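PDB 3LTO: mevalonate diphosphate decarboxylase from Legionella pneumophila, which probably catalyses the ATP-dependent decarboxylation of mevalonate diphosphate to isopentenyl diphosphate in isoprenoid biosynthesis. Local coordinates for residues 3-7 and 115-120; 38-44 and 95-101. All coordinates share one frame; numbering follows the deposited sequence.

How the contacts relate
Both contacts build the N-terminal part of the enzyme, around the same sheet. Contact 1 is mostly buried: helix 110-129 packs on strand 2-12 through small apolar side chains. Contact 2 is partly buried and pairs two neighbouring antiparallel strands of the sheet, mainly by backbone hydrogen bonds. The centres lie about 9 Å apart. Strands 2-12 and 31-47 are neighbours in the sheet, so 38-44 runs between 3-7 and 95-101. The link is direct: A5 O accepts a probable hydrogen bond from V43 N (2.9 Å). On the opposite face of the sheet from the helix, Q6 NE2 probably bonds S42 OG (2.6 Å).

Contact 1 (3-7 and 115-120); sequences WFAQA and AALTKC
A115 meets A7 methyl to methyl. A115 CB is 3.4 Å from A7 CB, closer than two methyls normally sit. A116 comes next. The CB of A7 rests on the helix backbone here, 3.4 Å from A116 N. The A116 methyl lies near the backbone of A7 and also touches V43 on the next strand. K119 lies one turn on. K119 CB packs 3.9 Å from A5 CB. CD passes the A7 methyl; the bend at chi3 (75°) then turns CE and NZ to the Q6 carbonyl. K119 NZ gives a 2.8 Å hydrogen bond to Q6 O. The bond lies in the carbonyl plane, with a C=O...N angle of 158°. The Q6 side chain takes no part. It leaves from the other face of the strand and bonds S42. C120 follows, at the W3 end of the contact. A5 CB sits over the helix backbone, 3.4 Å from C120 N. C120 SG points anti to its own backbone N (chi1 -168°). This places C120 SG 3.3 Å from W3 O. C120 SG is also 3.7 Å from W3 CB. The indole of W3 turns away to pack on I123, A124 and L128, and its NE1 bonds E127.

Helix and strand approach to 6.4 Å between axes. Alanines and a cysteine at the interface let the backbones come this close. This is helix-on-sheet packing in the ribosomal S5-like fold of the family. The seam is mainly apolar, and its one polar tie is the lysine held by a main-chain oxygen at the rim.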
ATOM      1  N   TRP A   3      26.216   3.692 -17.675  1.00 16.61           N
ATOM      2  CA  TRP A   3      25.524   4.266 -16.529  1.00 13.39           C
ATOM      3  C   TRP A   3      25.973   3.443 -15.333  1.00 13.19           C
ATOM      4  O   TRP A   3      26.255   2.256 -15.471  1.00 12.72           O
ATOM      5  CB  TRP A   3      24.010   4.153 -16.730  1.00 13.51           C
ATOM      6  CG  TRP A   3      23.527   4.939 -17.918  1.00 11.04           C
ATOM      7  CD1 TRP A   3      23.115   6.238 -17.921  1.00 10.71           C
ATOM      8  CD2 TRP A   3      23.446   4.486 -19.277  1.00 11.01           C
ATOM      9  NE1 TRP A   3      22.776   6.627 -19.193  1.00 10.92           N
ATOM     10  CE2 TRP A   3      22.970   5.571 -20.048  1.00 12.80           C
ATOM     11  CE3 TRP A   3      23.724   3.271 -19.917  1.00 11.17           C
ATOM     12  CZ2 TRP A   3      22.767   5.477 -21.431  1.00  8.78           C
ATOM     13  CZ3 TRP A   3      23.521   3.178 -21.299  1.00 10.85           C
ATOM     14  CH2 TRP A   3      23.046   4.276 -22.036  1.00  9.38           C
ATOM     15  N   PHE A   4      26.058   4.074 -14.165  1.00 12.66           N
ATOM     16  CA  PHE A   4      26.507   3.388 -12.957  1.00 10.54           C
ATOM     17  C   PHE A   4      25.684   3.843 -11.753  1.00 10.18           C
ATOM     18  O   PHE A   4      25.372   5.023 -11.623  1.00 11.11           O
ATOM     19  CB  PHE A   4      27.988   3.710 -12.729  1.00  9.75           C
ATOM     20  CG  PHE A   4      28.610   2.985 -11.566  1.00  9.77           C
ATOM     21  CD1 PHE A   4      29.079   1.683 -11.703  1.00  8.28           C
ATOM     22  CD2 PHE A   4      28.785   3.631 -10.346  1.00 12.83           C
ATOM     23  CE1 PHE A   4      29.721   1.035 -10.640  1.00 10.92           C
ATOM     24  CE2 PHE A   4      29.427   2.991  -9.276  1.00 12.55           C
ATOM     25  CZ  PHE A   4      29.895   1.693  -9.425  1.00  9.82           C
ATOM     26  N   ALA A   5      25.321   2.904 -10.887  1.00  9.35           N
ATOM     27  CA  ALA A   5      24.559   3.227  -9.682  1.00  9.89           C
ATOM     28  C   ALA A   5      24.895   2.233  -8.576  1.00  8.59           C
ATOM     29  O   ALA A   5      25.377   1.130  -8.836  1.00  8.55           O
ATOM     30  CB  ALA A   5      23.053   3.203  -9.973  1.00 10.35           C
ATOM     31  N   GLN A   6      24.634   2.630  -7.341  1.00  9.23           N
ATOM     32  CA  GLN A   6      24.910   1.781  -6.197  1.00  9.89           C
ATOM     33  C   GLN A   6      23.731   1.806  -5.236  1.00  8.07           C
ATOM     34  O   GLN A   6      22.908   2.712  -5.268  1.00  8.55           O
ATOM     35  CB  GLN A   6      26.181   2.259  -5.484  1.00 10.22           C
ATOM     36  CG  GLN A   6      27.409   2.265  -6.380  1.00 11.78           C
ATOM     37  CD  GLN A   6      28.673   2.667  -5.641  1.00 12.47           C
ATOM     38  OE1 GLN A   6      28.758   3.757  -5.084  1.00 11.78           O
ATOM     39  NE2 GLN A   6      29.664   1.782  -5.633  1.00 11.28           N
ATOM     40  N   ALA A   7      23.650   0.792  -4.392  1.00  8.04           N
ATOM     41  CA  ALA A   7      22.582   0.703  -3.416  1.00  8.12           C
ATOM     42  C   ALA A   7      23.129  -0.042  -2.213  1.00  7.58           C
ATOM     43  O   ALA A   7      24.008  -0.894  -2.336  1.00  6.03           O
ATOM     44  CB  ALA A   7      21.385  -0.033  -3.999  1.00  6.43           C
ATOM     45  N   ALA A 115      18.319  -3.322  -6.009  1.00  7.51           N
ATOM     46  CA  ALA A 115      18.112  -1.884  -5.808  1.00  9.01           C
ATOM     47  C   ALA A 115      19.042  -1.107  -6.745  1.00  9.01           C
ATOM     48  O   ALA A 115      18.612  -0.150  -7.398  1.00 10.67           O
ATOM     49  CB  ALA A 115      18.383  -1.494  -4.357  1.00  5.76           C
ATOM     50  N   ALA A 116      20.306  -1.529  -6.810  1.00  9.17           N
ATOM     51  CA  ALA A 116      21.307  -0.894  -7.681  1.00 10.22           C
ATOM     52  C   ALA A 116      20.876  -0.994  -9.147  1.00  9.89           C
ATOM     53  O   ALA A 116      20.948  -0.022  -9.888  1.00 12.83           O
ATOM     54  CB  ALA A 116      22.673  -1.564  -7.503  1.00  8.19           C
ATOM     55  N   LEU A 117      20.439  -2.177  -9.563  1.00  8.06           N
ATOM     56  CA  LEU A 117      19.987  -2.363 -10.933  1.00  8.62           C
ATOM     57  C   LEU A 117      18.810  -1.429 -11.220  1.00  8.70           C
ATOM     58  O   LEU A 117      18.746  -0.801 -12.275  1.00 10.81           O
ATOM     59  CB  LEU A 117      19.549  -3.816 -11.173  1.00  8.03           C
ATOM     60  CG  LEU A 117      18.937  -4.095 -12.555  1.00  8.15           C
ATOM     61  CD1 LEU A 117      19.870  -3.601 -13.653  1.00  6.96           C
ATOM     62  CD2 LEU A 117      18.687  -5.589 -12.711  1.00  8.02           C
ATOM     63  N   THR A 118      17.874  -1.343 -10.280  1.00  7.69           N
ATOM     64  CA  THR A 118      16.719  -0.483 -10.471  1.00  7.60           C
ATOM     65  C   THR A 118      17.149   0.969 -10.671  1.00  7.06           C
ATOM     66  O   THR A 118      16.692   1.638 -11.593  1.00  5.38           O
ATOM     67  CB  THR A 118      15.758  -0.545  -9.270  1.00  7.40           C
ATOM     68  OG1 THR A 118      15.275  -1.883  -9.105  1.00 10.42           O
ATOM     69  CG2 THR A 118      14.581   0.396  -9.499  1.00  8.26           C
ATOM     70  N   LYS A 119      18.029   1.441  -9.797  1.00  7.32           N
ATOM     71  CA  LYS A 119      18.528   2.811  -9.860  1.00  9.63           C
ATOM     72  C   LYS A 119      19.296   3.089 -11.146  1.00  8.36           C
ATOM     73  O   LYS A 119      19.069   4.109 -11.804  1.00  9.97           O
ATOM     74  CB  LYS A 119      19.412   3.098  -8.635  1.00 11.02           C
ATOM     75  CG  LYS A 119      18.640   2.974  -7.335  1.00 13.24           C
ATOM     76  CD  LYS A 119      19.532   2.957  -6.100  1.00 17.69           C
ATOM     77  CE  LYS A 119      20.090   4.327  -5.760  1.00 19.56           C
ATOM     78  NZ  LYS A 119      20.732   4.319  -4.411  1.00 20.06           N
ATOM     79  N   CYS A 120      20.197   2.185 -11.517  1.00  6.10           N
ATOM     80  CA  CYS A 120      20.971   2.382 -12.736  1.00  5.58           C
ATOM     81  C   CYS A 120      20.087   2.342 -13.993  1.00  5.82           C
ATOM     82  O   CYS A 120      20.229   3.184 -14.880  1.00  5.42           O
ATOM     83  CB  CYS A 120      22.063   1.320 -12.843  1.00  5.09           C
ATOM     84  SG  CYS A 120      23.287   1.651 -14.125  1.00  5.19           S
TER

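Contact 2 (38-44 and 95-101); sequences NLLSSVK and IQSSNNF
N38 and L40 are both gripped by the side-chain amide of N100. N100 ND2 gives a 2.7 Å hydrogen bond to N38 O, which lies close to the amide plane. N100 OD1 accepts from L40 N at 2.9 Å. That donor stands well above the carbonyl plane, 50° out of it. N100 CG sits between its own backbone N and carbonyl carbon (chi1 69°), which turns the amide back toward the corner at 38 and 39. L39, between the two gripped residues, crosses the F101 side chain at about a right angle. L39 CB is 4.0 Å from F101 CD1. Within 95-101, N99 CB lies over the centre of one face of the F101 ring. L40 O also takes the backbone N of N100, at 3.0 Å.

Regular antiparallel pairing follows. S41 and N99 form a non-hydrogen-bonded pair, and the S41 hydroxyl bonds S112. S42 and S98 are a hydrogen-bonded pair, with S42 N to S98 O at 2.6 Å and S98 N to S42 O at 2.9 Å. V43 and S97 are again non-hydrogen-bonded. V43 CG1 packs 4.1 Å from I95 CG2. K44 and Q96 close the ladder with two backbone bonds, and their side chains run alongside each other.

Strand 31-47 also pairs with strand 2-12, through backbone bonds of L39, S41 and V43 to A9, A7 and A5. Helix 110-129 covers the face that bears S41, V43 and N99. I95 and S97 reach F76 of helix 71-87, and strand 54-55 pairs in parallel with strand 93-99, through backbone bonds of I95 to I54 and E56.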
ATOM      1  N   ASN A  38      27.349   1.019   4.510  1.00 24.65           N
ATOM      2  CA  ASN A  38      28.725   0.720   4.130  1.00 25.09           C
ATOM      3  C   ASN A  38      28.839  -0.474   3.178  1.00 23.34           C
ATOM      4  O   ASN A  38      29.794  -0.566   2.419  1.00 24.30           O
ATOM      5  CB  ASN A  38      29.568   0.494   5.385  1.00 27.43           C
ATOM      6  CG  ASN A  38      29.663   1.743   6.249  1.00 29.89           C
ATOM      7  OD1 ASN A  38      30.341   2.709   5.895  1.00 30.14           O
ATOM      8  ND2 ASN A  38      28.965   1.735   7.382  1.00 31.98           N
ATOM      9  N   LEU A  39      27.870  -1.382   3.218  1.00 20.62           N
ATOM     10  CA  LEU A  39      27.879  -2.535   2.329  1.00 19.10           C
ATOM     11  C   LEU A  39      27.095  -2.109   1.097  1.00 18.54           C
ATOM     12  O   LEU A  39      25.902  -1.802   1.182  1.00 17.71           O
ATOM     13  CB  LEU A  39      27.222  -3.744   3.007  1.00 18.13           C
ATOM     14  CG  LEU A  39      27.841  -4.238   4.324  1.00 17.91           C
ATOM     15  CD1 LEU A  39      27.054  -5.445   4.837  1.00 17.66           C
ATOM     16  CD2 LEU A  39      29.306  -4.613   4.117  1.00 14.71           C
ATOM     17  N   LEU A  40      27.768  -2.082  -0.049  1.00 18.03           N
ATOM     18  CA  LEU A  40      27.143  -1.631  -1.287  1.00 16.22           C
ATOM     19  C   LEU A  40      27.243  -2.588  -2.467  1.00 15.35           C
ATOM     20  O   LEU A  40      28.216  -3.320  -2.616  1.00 14.93           O
ATOM     21  CB  LEU A  40      27.761  -0.290  -1.723  1.00 15.62           C
ATOM     22  CG  LEU A  40      27.663   0.956  -0.835  1.00 16.89           C
ATOM     23  CD1 LEU A  40      28.642   2.019  -1.323  1.00 16.42           C
ATOM     24  CD2 LEU A  40      26.242   1.492  -0.857  1.00 15.71           C
ATOM     25  N   SER A  41      26.216  -2.561  -3.307  1.00 13.73           N
ATOM     26  CA  SER A  41      26.196  -3.353  -4.524  1.00 13.49           C
ATOM     27  C   SER A  41      26.269  -2.295  -5.605  1.00 12.34           C
ATOM     28  O   SER A  41      25.764  -1.188  -5.425  1.00 13.55           O
ATOM     29  CB  SER A  41      24.894  -4.148  -4.660  1.00 13.72           C
ATOM     30  OG  SER A  41      24.967  -5.364  -3.941  1.00 13.47           O
ATOM     31  N   SER A  42      26.906  -2.622  -6.717  1.00 12.04           N
ATOM     32  CA  SER A  42      27.034  -1.670  -7.808  1.00 11.72           C
ATOM     33  C   SER A  42      26.609  -2.294  -9.117  1.00 10.08           C
ATOM     34  O   SER A  42      26.805  -3.482  -9.341  1.00  9.38           O
ATOM     35  CB  SER A  42      28.480  -1.187  -7.919  1.00 10.43           C
ATOM     36  OG  SER A  42      28.840  -0.436  -6.772  1.00 16.35           O
ATOM     37  N   VAL A  43      26.015  -1.484  -9.979  1.00 10.78           N
ATOM     38  CA  VAL A  43      25.591  -1.967 -11.279  1.00 10.35           C
ATOM     39  C   VAL A  43      25.978  -0.991 -12.367  1.00 10.04           C
ATOM     40  O   VAL A  43      25.671   0.194 -12.300  1.00 11.20           O
ATOM     41  CB  VAL A  43      24.074  -2.191 -11.348  1.00  9.68           C
ATOM     42  CG1 VAL A  43      23.669  -2.535 -12.776  1.00  8.05           C
ATOM     43  CG2 VAL A  43      23.674  -3.310 -10.409  1.00  8.54           C
ATOM     44  N   LYS A  44      26.668  -1.500 -13.371  1.00 11.58           N
ATOM     45  CA  LYS A  44      27.067  -0.677 -14.492  1.00 12.66           C
ATOM     46  C   LYS A  44      26.307  -1.196 -15.699  1.00 12.37           C
ATOM     47  O   LYS A  44      26.192  -2.406 -15.901  1.00 14.02           O
ATOM     48  CB  LYS A  44      28.577  -0.791 -14.724  1.00 15.06           C
ATOM     49  CG  LYS A  44      29.086  -0.045 -15.953  1.00 16.61           C
ATOM     50  CD  LYS A  44      30.604  -0.099 -16.029  1.00 17.90           C
ATOM     51  CE  LYS A  44      31.126   0.633 -17.259  1.00 20.03           C
ATOM     52  NZ  LYS A  44      32.619   0.584 -17.341  1.00 22.17           N
ATOM     53  N   ILE A  95      25.158  -6.116 -18.457  1.00 10.39           N
ATOM     54  CA  ILE A  95      25.004  -5.809 -17.039  1.00  9.48           C
ATOM     55  C   ILE A  95      26.216  -6.285 -16.256  1.00  9.79           C
ATOM     56  O   ILE A  95      26.540  -7.466 -16.262  1.00  9.65           O
ATOM     57  CB  ILE A  95      23.759  -6.509 -16.450  1.00  7.71           C
ATOM     58  CG1 ILE A  95      22.554  -6.261 -17.354  1.00  6.13           C
ATOM     59  CG2 ILE A  95      23.486  -5.994 -15.034  1.00  4.92           C
ATOM     60  CD1 ILE A  95      21.338  -7.076 -16.991  1.00  4.35           C
ATOM     61  N   GLN A  96      26.893  -5.357 -15.593  1.00 11.06           N
ATOM     62  CA  GLN A  96      28.048  -5.709 -14.785  1.00 11.38           C
ATOM     63  C   GLN A  96      27.773  -5.292 -13.343  1.00 10.92           C
ATOM     64  O   GLN A  96      27.782  -4.109 -13.002  1.00 10.06           O
ATOM     65  CB  GLN A  96      29.307  -5.031 -15.337  1.00 12.31           C
ATOM     66  CG  GLN A  96      29.799  -5.668 -16.639  1.00 11.55           C
ATOM     67  CD  GLN A  96      31.002  -4.959 -17.224  1.00 15.25           C
ATOM     68  OE1 GLN A  96      31.792  -5.558 -17.959  1.00 14.58           O
ATOM     69  NE2 GLN A  96      31.140  -3.671 -16.918  1.00 14.13           N
ATOM     70  N   SER A  97      27.502  -6.289 -12.507  1.00 11.03           N
ATOM     71  CA  SER A  97      27.200  -6.068 -11.099  1.00 11.82           C
ATOM     72  C   SER A  97      28.399  -6.425 -10.227  1.00 12.10           C
ATOM     73  O   SER A  97      29.239  -7.247 -10.609  1.00 10.23           O
ATOM     74  CB  SER A  97      25.996  -6.917 -10.688  1.00 12.42           C
ATOM     75  OG  SER A  97      26.249  -8.291 -10.938  1.00 11.59           O
ATOM     76  N   SER A  98      28.464  -5.809  -9.053  1.00 11.79           N
ATOM     77  CA  SER A  98      29.565  -6.040  -8.134  1.00 16.54           C
ATOM     78  C   SER A  98      29.171  -5.642  -6.713  1.00 18.70           C
ATOM     79  O   SER A  98      28.182  -4.933  -6.515  1.00 20.41           O
ATOM     80  CB  SER A  98      30.772  -5.220  -8.584  1.00 15.49           C
ATOM     81  OG  SER A  98      31.862  -5.420  -7.714  1.00 25.36           O
ATOM     82  N   ASN A  99      29.937  -6.108  -5.730  1.00 19.87           N
ATOM     83  CA  ASN A  99      29.687  -5.781  -4.326  1.00 21.67           C
ATOM     84  C   ASN A  99      30.993  -5.299  -3.727  1.00 22.81           C
ATOM     85  O   ASN A  99      32.065  -5.583  -4.266  1.00 22.63           O
ATOM     86  CB  ASN A  99      29.241  -7.011  -3.533  1.00 23.78           C
ATOM     87  CG  ASN A  99      28.010  -7.659  -4.103  1.00 24.95           C
ATOM     88  OD1 ASN A  99      26.985  -7.009  -4.308  1.00 27.52           O
ATOM     89  ND2 ASN A  99      28.099  -8.956  -4.360  1.00 27.02           N
ATOM     90  N   ASN A 100      30.919  -4.574  -2.617  1.00 22.36           N
ATOM     91  CA  ASN A 100      32.140  -4.110  -1.981  1.00 22.57           C
ATOM     92  C   ASN A 100      32.452  -5.026  -0.809  1.00 24.29           C
ATOM     93  O   ASN A 100      33.359  -4.762  -0.018  1.00 23.28           O
ATOM     94  CB  ASN A 100      32.017  -2.651  -1.529  1.00 20.86           C
ATOM     95  CG  ASN A 100      31.048  -2.465  -0.390  1.00 20.21           C
ATOM     96  OD1 ASN A 100      30.350  -3.394   0.011  1.00 19.09           O
ATOM     97  ND2 ASN A 100      30.998  -1.246   0.141  1.00 21.05           N
ATOM     98  N   PHE A 101      31.676  -6.101  -0.697  1.00 25.92           N
ATOM     99  CA  PHE A 101      31.903  -7.085   0.343  1.00 29.30           C
ATOM    100  C   PHE A 101      32.316  -8.406  -0.293  1.00 33.15           C
ATOM    101  O   PHE A 101      31.822  -8.774  -1.362  1.00 34.25           O
ATOM    102  CB  PHE A 101      30.676  -7.275   1.255  1.00 28.46           C
ATOM    103  CG  PHE A 101      29.349  -7.203   0.557  1.00 27.45           C
ATOM    104  CD1 PHE A 101      28.849  -5.986   0.094  1.00 26.20           C
ATOM    105  CD2 PHE A 101      28.554  -8.342   0.435  1.00 27.11           C
ATOM    106  CE1 PHE A 101      27.571  -5.904  -0.473  1.00 23.97           C
ATOM    107  CE2 PHE A 101      27.277  -8.268  -0.130  1.00 26.63           C
ATOM    108  CZ  PHE A 101      26.787  -7.046  -0.583  1.00 23.83           C
TER